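PDB 7CHU: putative pectin lyase from Geobacillus virus E2, which forms the trimeric tailspike of a deep-sea thermophilic bacteriophage and probably binds or cleaves polysaccharide of the host surface. Local coordinates for residues A[356-367]-A[382-391]. Numbering follows the deposited sequence.
Sequences TSMLNVIDGCSG and NENFFCSDFI
The Phe390 ring takes the carbonyl O of Cys365 over one face, 4.2 Å above the plane and offset toward the rim, and CG2 of Ile362 at its edge, where Phe390 CZ lies 3.8 Å from that methyl. Phe385 likewise receives Val361 at its edge, CG1 lying 3.8 Å from CD2. The one pair of flat groups that meet is polar: the amides of Asn360 and Asn384 run side by side, their planes 11° apart, and Asn384 OD1 accepts both Asn360 ND2 (2.8 Å) and Asn360 N (2.9 Å). With CG beside its own backbone N (chi1 -63°), Asn384 also sends ND2 to Ser357 O, 3.0 Å away. Asparagine suits this turn because one short amide can bind backbone donors and acceptors alike; Asn360 OD1 continues the chain of bonds to Asn336 N. Strands 361-363 and 385-387 belong to successive coils of the beta-helix and pair in parallel. Beyond them, Ser388 OG accepts the N-H of Cys365, and the hydroxyl of Ser366 donates to Asp389 O across 2.6 Å. Ile362 and Phe390 pack within the chain, Val361 and Phe385 on the subunit-facing side. There Asp363 faces its counterparts in both neighbouring subunits, and its OD2 lies 3.1 Å from Cys387 O, another acceptor, so some of these carboxylates may be protonated.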
ATOM      1  N   THR A 356       4.369  28.084  10.366  1.00 14.96           N
ATOM      2  CA  THR A 356       4.946  27.391  11.515  1.00 18.37           C
ATOM      3  C   THR A 356       4.941  25.858  11.378  1.00 17.67           C
ATOM      4  O   THR A 356       5.120  25.174  12.391  1.00 19.23           O
ATOM      5  CB  THR A 356       4.177  27.739  12.792  1.00 21.09           C
ATOM      6  OG1 THR A 356       2.856  27.216  12.658  1.00 25.74           O
ATOM      7  CG2 THR A 356       4.102  29.237  13.026  1.00 24.02           C
ATOM      8  N   SER A 357       4.700  25.320  10.177  1.00 16.35           N
ATOM      9  CA  SER A 357       4.688  23.869   9.940  1.00 19.73           C
ATOM     10  C   SER A 357       5.873  23.193  10.623  1.00 18.40           C
ATOM     11  O   SER A 357       7.020  23.584  10.414  1.00 19.43           O
ATOM     12  CB  SER A 357       4.738  23.594   8.431  1.00 17.18           C
ATOM     13  OG  SER A 357       3.576  24.110   7.787  1.00 16.78           O
ATOM     14  N   MET A 358       5.599  22.200  11.470  1.00 16.81           N
ATOM     15  CA  MET A 358       6.683  21.600  12.228  1.00 18.98           C
ATOM     16  C   MET A 358       6.563  20.084  12.292  1.00 16.70           C
ATOM     17  O   MET A 358       5.463  19.524  12.306  1.00 16.50           O
ATOM     18  CB  MET A 358       6.759  22.182  13.649  1.00 19.11           C
ATOM     19  CG  MET A 358       5.742  21.615  14.653  1.00 28.65           C
ATOM     20  SD  MET A 358       5.931  22.387  16.285  0.60 36.29           S
ATOM     21  CE  MET A 358       7.677  22.816  16.276  1.00 25.58           C
ATOM     22  N   LEU A 359       7.724  19.429  12.369  1.00 14.89           N
ATOM     23  CA  LEU A 359       7.850  17.973  12.521  1.00 15.41           C
ATOM     24  C   LEU A 359       7.207  17.203  11.366  1.00 16.56           C
ATOM     25  O   LEU A 359       6.841  16.035  11.503  1.00 13.13           O
ATOM     26  CB  LEU A 359       7.288  17.496  13.861  1.00 18.92           C
ATOM     27  CG  LEU A 359       8.212  17.447  15.087  1.00 22.13           C
ATOM     28  CD1 LEU A 359       9.512  16.733  14.811  1.00 27.60           C
ATOM     29  CD2 LEU A 359       8.485  18.842  15.650  1.00 25.57           C
ATOM     30  N   ASN A 360       7.121  17.808  10.197  1.00 14.56           N
ATOM     31  CA  ASN A 360       6.869  17.038   8.995  1.00 16.72           C
ATOM     32  C   ASN A 360       8.125  16.249   8.616  1.00 16.95           C
ATOM     33  O   ASN A 360       9.249  16.637   8.950  1.00 16.82           O
ATOM     34  CB  ASN A 360       6.443  17.977   7.878  1.00 13.85           C
ATOM     35  CG  ASN A 360       5.218  18.767   8.250  1.00 16.02           C
ATOM     36  OD1 ASN A 360       4.092  18.258   8.153  1.00 12.85           O
ATOM     37  ND2 ASN A 360       5.420  20.015   8.700  1.00 11.71           N
ATOM     38  N   VAL A 361       7.929  15.111   7.960  1.00 15.77           N
ATOM     39  CA  VAL A 361       9.025  14.243   7.533  1.00 15.50           C
ATOM     40  C   VAL A 361       8.953  14.087   6.024  1.00 19.62           C
ATOM     41  O   VAL A 361       7.870  13.860   5.470  1.00 17.90           O
ATOM     42  CB  VAL A 361       8.969  12.860   8.210  1.00 22.92           C
ATOM     43  CG1 VAL A 361      10.239  12.060   7.832  1.00 19.71           C
ATOM     44  CG2 VAL A 361       8.839  12.991   9.704  1.00 22.76           C
ATOM     45  N   ILE A 362      10.099  14.198   5.368  1.00 17.34           N
ATOM     46  CA  ILE A 362      10.262  13.862   3.956  1.00 17.65           C
ATOM     47  C   ILE A 362      11.283  12.727   3.925  1.00 21.19           C
ATOM     48  O   ILE A 362      12.475  12.953   4.165  1.00 18.65           O
ATOM     49  CB  ILE A 362      10.752  15.054   3.124  1.00 19.56           C
ATOM     50  CG1 ILE A 362       9.732  16.206   3.158  1.00 15.67           C
ATOM     51  CG2 ILE A 362      11.099  14.589   1.719  1.00 15.06           C
ATOM     52  CD1 ILE A 362      10.298  17.552   2.741  1.00 16.62           C
ATOM     53  N   ASP A 363      10.848  11.514   3.611  1.00 16.55           N
ATOM     54  CA  ASP A 363      11.685  10.340   3.796  1.00 19.00           C
ATOM     55  C   ASP A 363      11.611   9.390   2.601  1.00 22.08           C
ATOM     56  O   ASP A 363      10.518   9.040   2.143  1.00 16.30           O
ATOM     57  CB  ASP A 363      11.283   9.612   5.080  1.00 20.66           C
ATOM     58  CG  ASP A 363      12.142   8.394   5.342  1.00 30.34           C
ATOM     59  OD1 ASP A 363      11.588   7.283   5.481  1.00 37.18           O
ATOM     60  OD2 ASP A 363      13.388   8.541   5.389  1.00 38.17           O
ATOM     61  N   GLY A 364      12.777   8.959   2.109  1.00 19.10           N
ATOM     62  CA  GLY A 364      12.809   8.032   0.989  1.00 17.94           C
ATOM     63  C   GLY A 364      12.265   8.583  -0.313  1.00 18.83           C
ATOM     64  O   GLY A 364      11.855   7.806  -1.183  1.00 17.73           O
ATOM     65  N   CYS A 365      12.239   9.900  -0.478  1.00 17.51           N
ATOM     66  CA  CYS A 365      11.681  10.510  -1.679  1.00 16.11           C
ATOM     67  C   CYS A 365      12.786  10.809  -2.674  1.00 18.94           C
ATOM     68  O   CYS A 365      13.967  10.837  -2.329  1.00 19.66           O
ATOM     69  CB  CYS A 365      10.934  11.815  -1.357  1.00 16.35           C
ATOM     70  SG  CYS A 365       9.486  11.616  -0.287  1.00 18.98           S
ATOM     71  N   SER A 366      12.392  11.061  -3.919  1.00 16.13           N
ATOM     72  CA  SER A 366      13.353  11.537  -4.906  1.00 18.54           C
ATOM     73  C   SER A 366      12.580  12.327  -5.952  1.00 19.90           C
ATOM     74  O   SER A 366      11.372  12.559  -5.812  1.00 17.29           O
ATOM     75  CB  SER A 366      14.167  10.383  -5.509  1.00 19.77           C
ATOM     76  OG  SER A 366      15.368  10.895  -6.076  1.00 23.18           O
ATOM     77  N   GLY A 367      13.289  12.791  -6.978  1.00 16.52           N
ATOM     78  CA  GLY A 367      12.644  13.571  -8.009  1.00 17.45           C
ATOM     79  C   GLY A 367      13.612  14.496  -8.711  1.00 19.23           C
ATOM     80  O   GLY A 367      14.792  14.544  -8.397  1.00 20.09           O
ATOM     81  N   ASN A 382      10.364  26.401  11.557  1.00 17.25           N
ATOM     82  CA  ASN A 382      10.476  25.468  12.669  1.00 20.29           C
ATOM     83  C   ASN A 382      11.096  24.152  12.203  1.00 15.47           C
ATOM     84  O   ASN A 382      11.255  23.905  11.008  1.00 15.59           O
ATOM     85  CB  ASN A 382       9.100  25.224  13.314  1.00 20.04           C
ATOM     86  CG  ASN A 382       8.569  26.466  14.031  1.00 24.67           C
ATOM     87  OD1 ASN A 382       9.332  27.223  14.635  1.00 26.15           O
ATOM     88  ND2 ASN A 382       7.270  26.695  13.936  1.00 23.68           N
ATOM     89  N   GLU A 383      11.409  23.292  13.173  1.00 14.91           N
ATOM     90  CA  GLU A 383      12.084  22.026  12.879  1.00 19.16           C
ATOM     91  C   GLU A 383      11.194  21.083  12.066  1.00 20.08           C
ATOM     92  O   GLU A 383      10.063  20.773  12.465  1.00 19.44           O
ATOM     93  CB  GLU A 383      12.513  21.333  14.173  1.00 20.30           C
ATOM     94  CG  GLU A 383      13.025  19.895  13.952  1.00 23.85           C
ATOM     95  CD  GLU A 383      13.502  19.220  15.238  1.00 25.10           C
ATOM     96  OE1 GLU A 383      13.873  19.929  16.181  1.00 30.88           O
ATOM     97  OE2 GLU A 383      13.517  17.980  15.328  1.00 21.74           O
ATOM     98  N   ASN A 384      11.718  20.626  10.932  1.00 20.20           N
ATOM     99  CA  ASN A 384      11.174  19.506  10.178  1.00 17.93           C
ATOM    100  C   ASN A 384      12.321  18.566   9.823  1.00 22.01           C
ATOM    101  O   ASN A 384      13.491  18.928   9.929  1.00 19.53           O
ATOM    102  CB  ASN A 384      10.465  19.993   8.931  1.00 16.77           C
ATOM    103  CG  ASN A 384       9.248  20.867   9.261  1.00 18.41           C
ATOM    104  OD1 ASN A 384       8.132  20.369   9.349  1.00 15.81           O
ATOM    105  ND2 ASN A 384       9.469  22.168   9.448  1.00 18.02           N
ATOM    106  N   PHE A 385      11.992  17.360   9.387  1.00 17.42           N
ATOM    107  CA  PHE A 385      12.981  16.302   9.259  1.00 15.82           C
ATOM    108  C   PHE A 385      13.001  15.770   7.835  1.00 18.46           C
ATOM    109  O   PHE A 385      11.956  15.643   7.188  1.00 16.26           O
ATOM    110  CB  PHE A 385      12.659  15.186  10.259  1.00 18.66           C
ATOM    111  CG  PHE A 385      13.656  14.065  10.281  1.00 18.14           C
ATOM    112  CD1 PHE A 385      14.986  14.285  10.668  1.00 14.79           C
ATOM    113  CD2 PHE A 385      13.261  12.776   9.944  1.00 18.58           C
ATOM    114  CE1 PHE A 385      15.920  13.209  10.686  1.00 19.08           C
ATOM    115  CE2 PHE A 385      14.170  11.713   9.976  1.00 20.74           C
ATOM    116  CZ  PHE A 385      15.510  11.944  10.340  1.00 20.06           C
ATOM    117  N   PHE A 386      14.184  15.448   7.332  1.00 14.21           N
ATOM    118  CA  PHE A 386      14.218  14.842   6.008  1.00 14.79           C
ATOM    119  C   PHE A 386      15.339  13.825   5.927  1.00 20.11           C
ATOM    120  O   PHE A 386      16.380  13.958   6.584  1.00 16.98           O
ATOM    121  CB  PHE A 386      14.378  15.880   4.899  1.00 17.30           C
ATOM    122  CG  PHE A 386      15.682  16.647   4.963  1.00 17.88           C
ATOM    123  CD1 PHE A 386      15.753  17.852   5.648  1.00 21.38           C
ATOM    124  CD2 PHE A 386      16.829  16.160   4.324  1.00 21.78           C
ATOM    125  CE1 PHE A 386      16.959  18.570   5.713  1.00 20.66           C
ATOM    126  CE2 PHE A 386      18.038  16.864   4.377  1.00 18.64           C
ATOM    127  CZ  PHE A 386      18.102  18.073   5.070  1.00 20.14           C
ATOM    128  N   CYS A 387      15.114  12.810   5.101  1.00 16.59           N
ATOM    129  CA  CYS A 387      16.114  11.777   4.828  1.00 18.20           C
ATOM    130  C   CYS A 387      15.772  11.215   3.449  1.00 22.66           C
ATOM    131  O   CYS A 387      15.031  10.238   3.321  1.00 20.23           O
ATOM    132  CB  CYS A 387      16.124  10.675   5.887  1.00 21.77           C
ATOM    133  SG  CYS A 387      17.374   9.336   5.554  1.00 24.36           S
ATOM    134  N   SER A 388      16.324  11.845   2.413  1.00 18.43           N
ATOM    135  CA  SER A 388      16.002  11.515   1.025  1.00 19.17           C
ATOM    136  C   SER A 388      17.135  11.967   0.120  1.00 18.79           C
ATOM    137  O   SER A 388      17.936  12.826   0.492  1.00 18.69           O
ATOM    138  CB  SER A 388      14.697  12.185   0.536  1.00 20.17           C
ATOM    139  OG  SER A 388      13.621  11.918   1.402  1.00 22.67           O
ATOM    140  N   ASP A 389      17.166  11.428  -1.098  1.00 18.36           N
ATOM    141  CA  ASP A 389      18.203  11.796  -2.071  1.00 19.03           C
ATOM    142  C   ASP A 389      17.536  12.269  -3.358  1.00 17.39           C
ATOM    143  O   ASP A 389      17.039  11.456  -4.147  1.00 18.34           O
ATOM    144  CB  ASP A 389      19.150  10.630  -2.342  1.00 17.38           C
ATOM    145  CG  ASP A 389      20.466  11.078  -2.991  1.00 19.74           C
ATOM    146  OD1 ASP A 389      20.594  12.255  -3.384  1.00 15.51           O
ATOM    147  OD2 ASP A 389      21.372  10.233  -3.100  1.00 20.92           O
ATOM    148  N   PHE A 390      17.526  13.581  -3.548  1.00 14.45           N
ATOM    149  CA  PHE A 390      16.956  14.235  -4.712  1.00 15.19           C
ATOM    150  C   PHE A 390      18.058  14.614  -5.694  1.00 17.31           C
ATOM    151  O   PHE A 390      19.186  14.920  -5.297  1.00 19.40           O
ATOM    152  CB  PHE A 390      16.198  15.510  -4.324  1.00 16.53           C
ATOM    153  CG  PHE A 390      15.026  15.300  -3.393  1.00 16.76           C
ATOM    154  CD1 PHE A 390      15.164  15.480  -2.024  1.00 19.89           C
ATOM    155  CD2 PHE A 390      13.774  14.960  -3.888  1.00 19.74           C
ATOM    156  CE1 PHE A 390      14.077  15.329  -1.159  1.00 18.25           C
ATOM    157  CE2 PHE A 390      12.684  14.794  -3.018  1.00 15.95           C
ATOM    158  CZ  PHE A 390      12.841  14.973  -1.664  1.00 13.40           C
ATOM    159  N   ILE A 391      17.710  14.652  -6.977  1.00 18.70           N
ATOM    160  CA  ILE A 391      18.635  15.180  -7.973  1.00 22.83           C
ATOM    161  C   ILE A 391      18.784  16.683  -7.756  1.00 20.03           C
ATOM    162  O   ILE A 391      17.791  17.413  -7.649  1.00 19.17           O
ATOM    163  CB  ILE A 391      18.127  14.862  -9.385  1.00 20.58           C
ATOM    164  CG1 ILE A 391      18.199  13.345  -9.643  1.00 19.63           C
ATOM    165  CG2 ILE A 391      18.921  15.647 -10.438  1.00 23.90           C
ATOM    166  CD1 ILE A 391      17.501  12.920 -10.945  1.00 22.69           C
TER
HETATM  167  O   HOH W   1       7.919  26.091  10.038  1.00 19.50           O
HETATM  168  O   HOH W   2      15.522   9.226  -1.359  1.00 21.74           O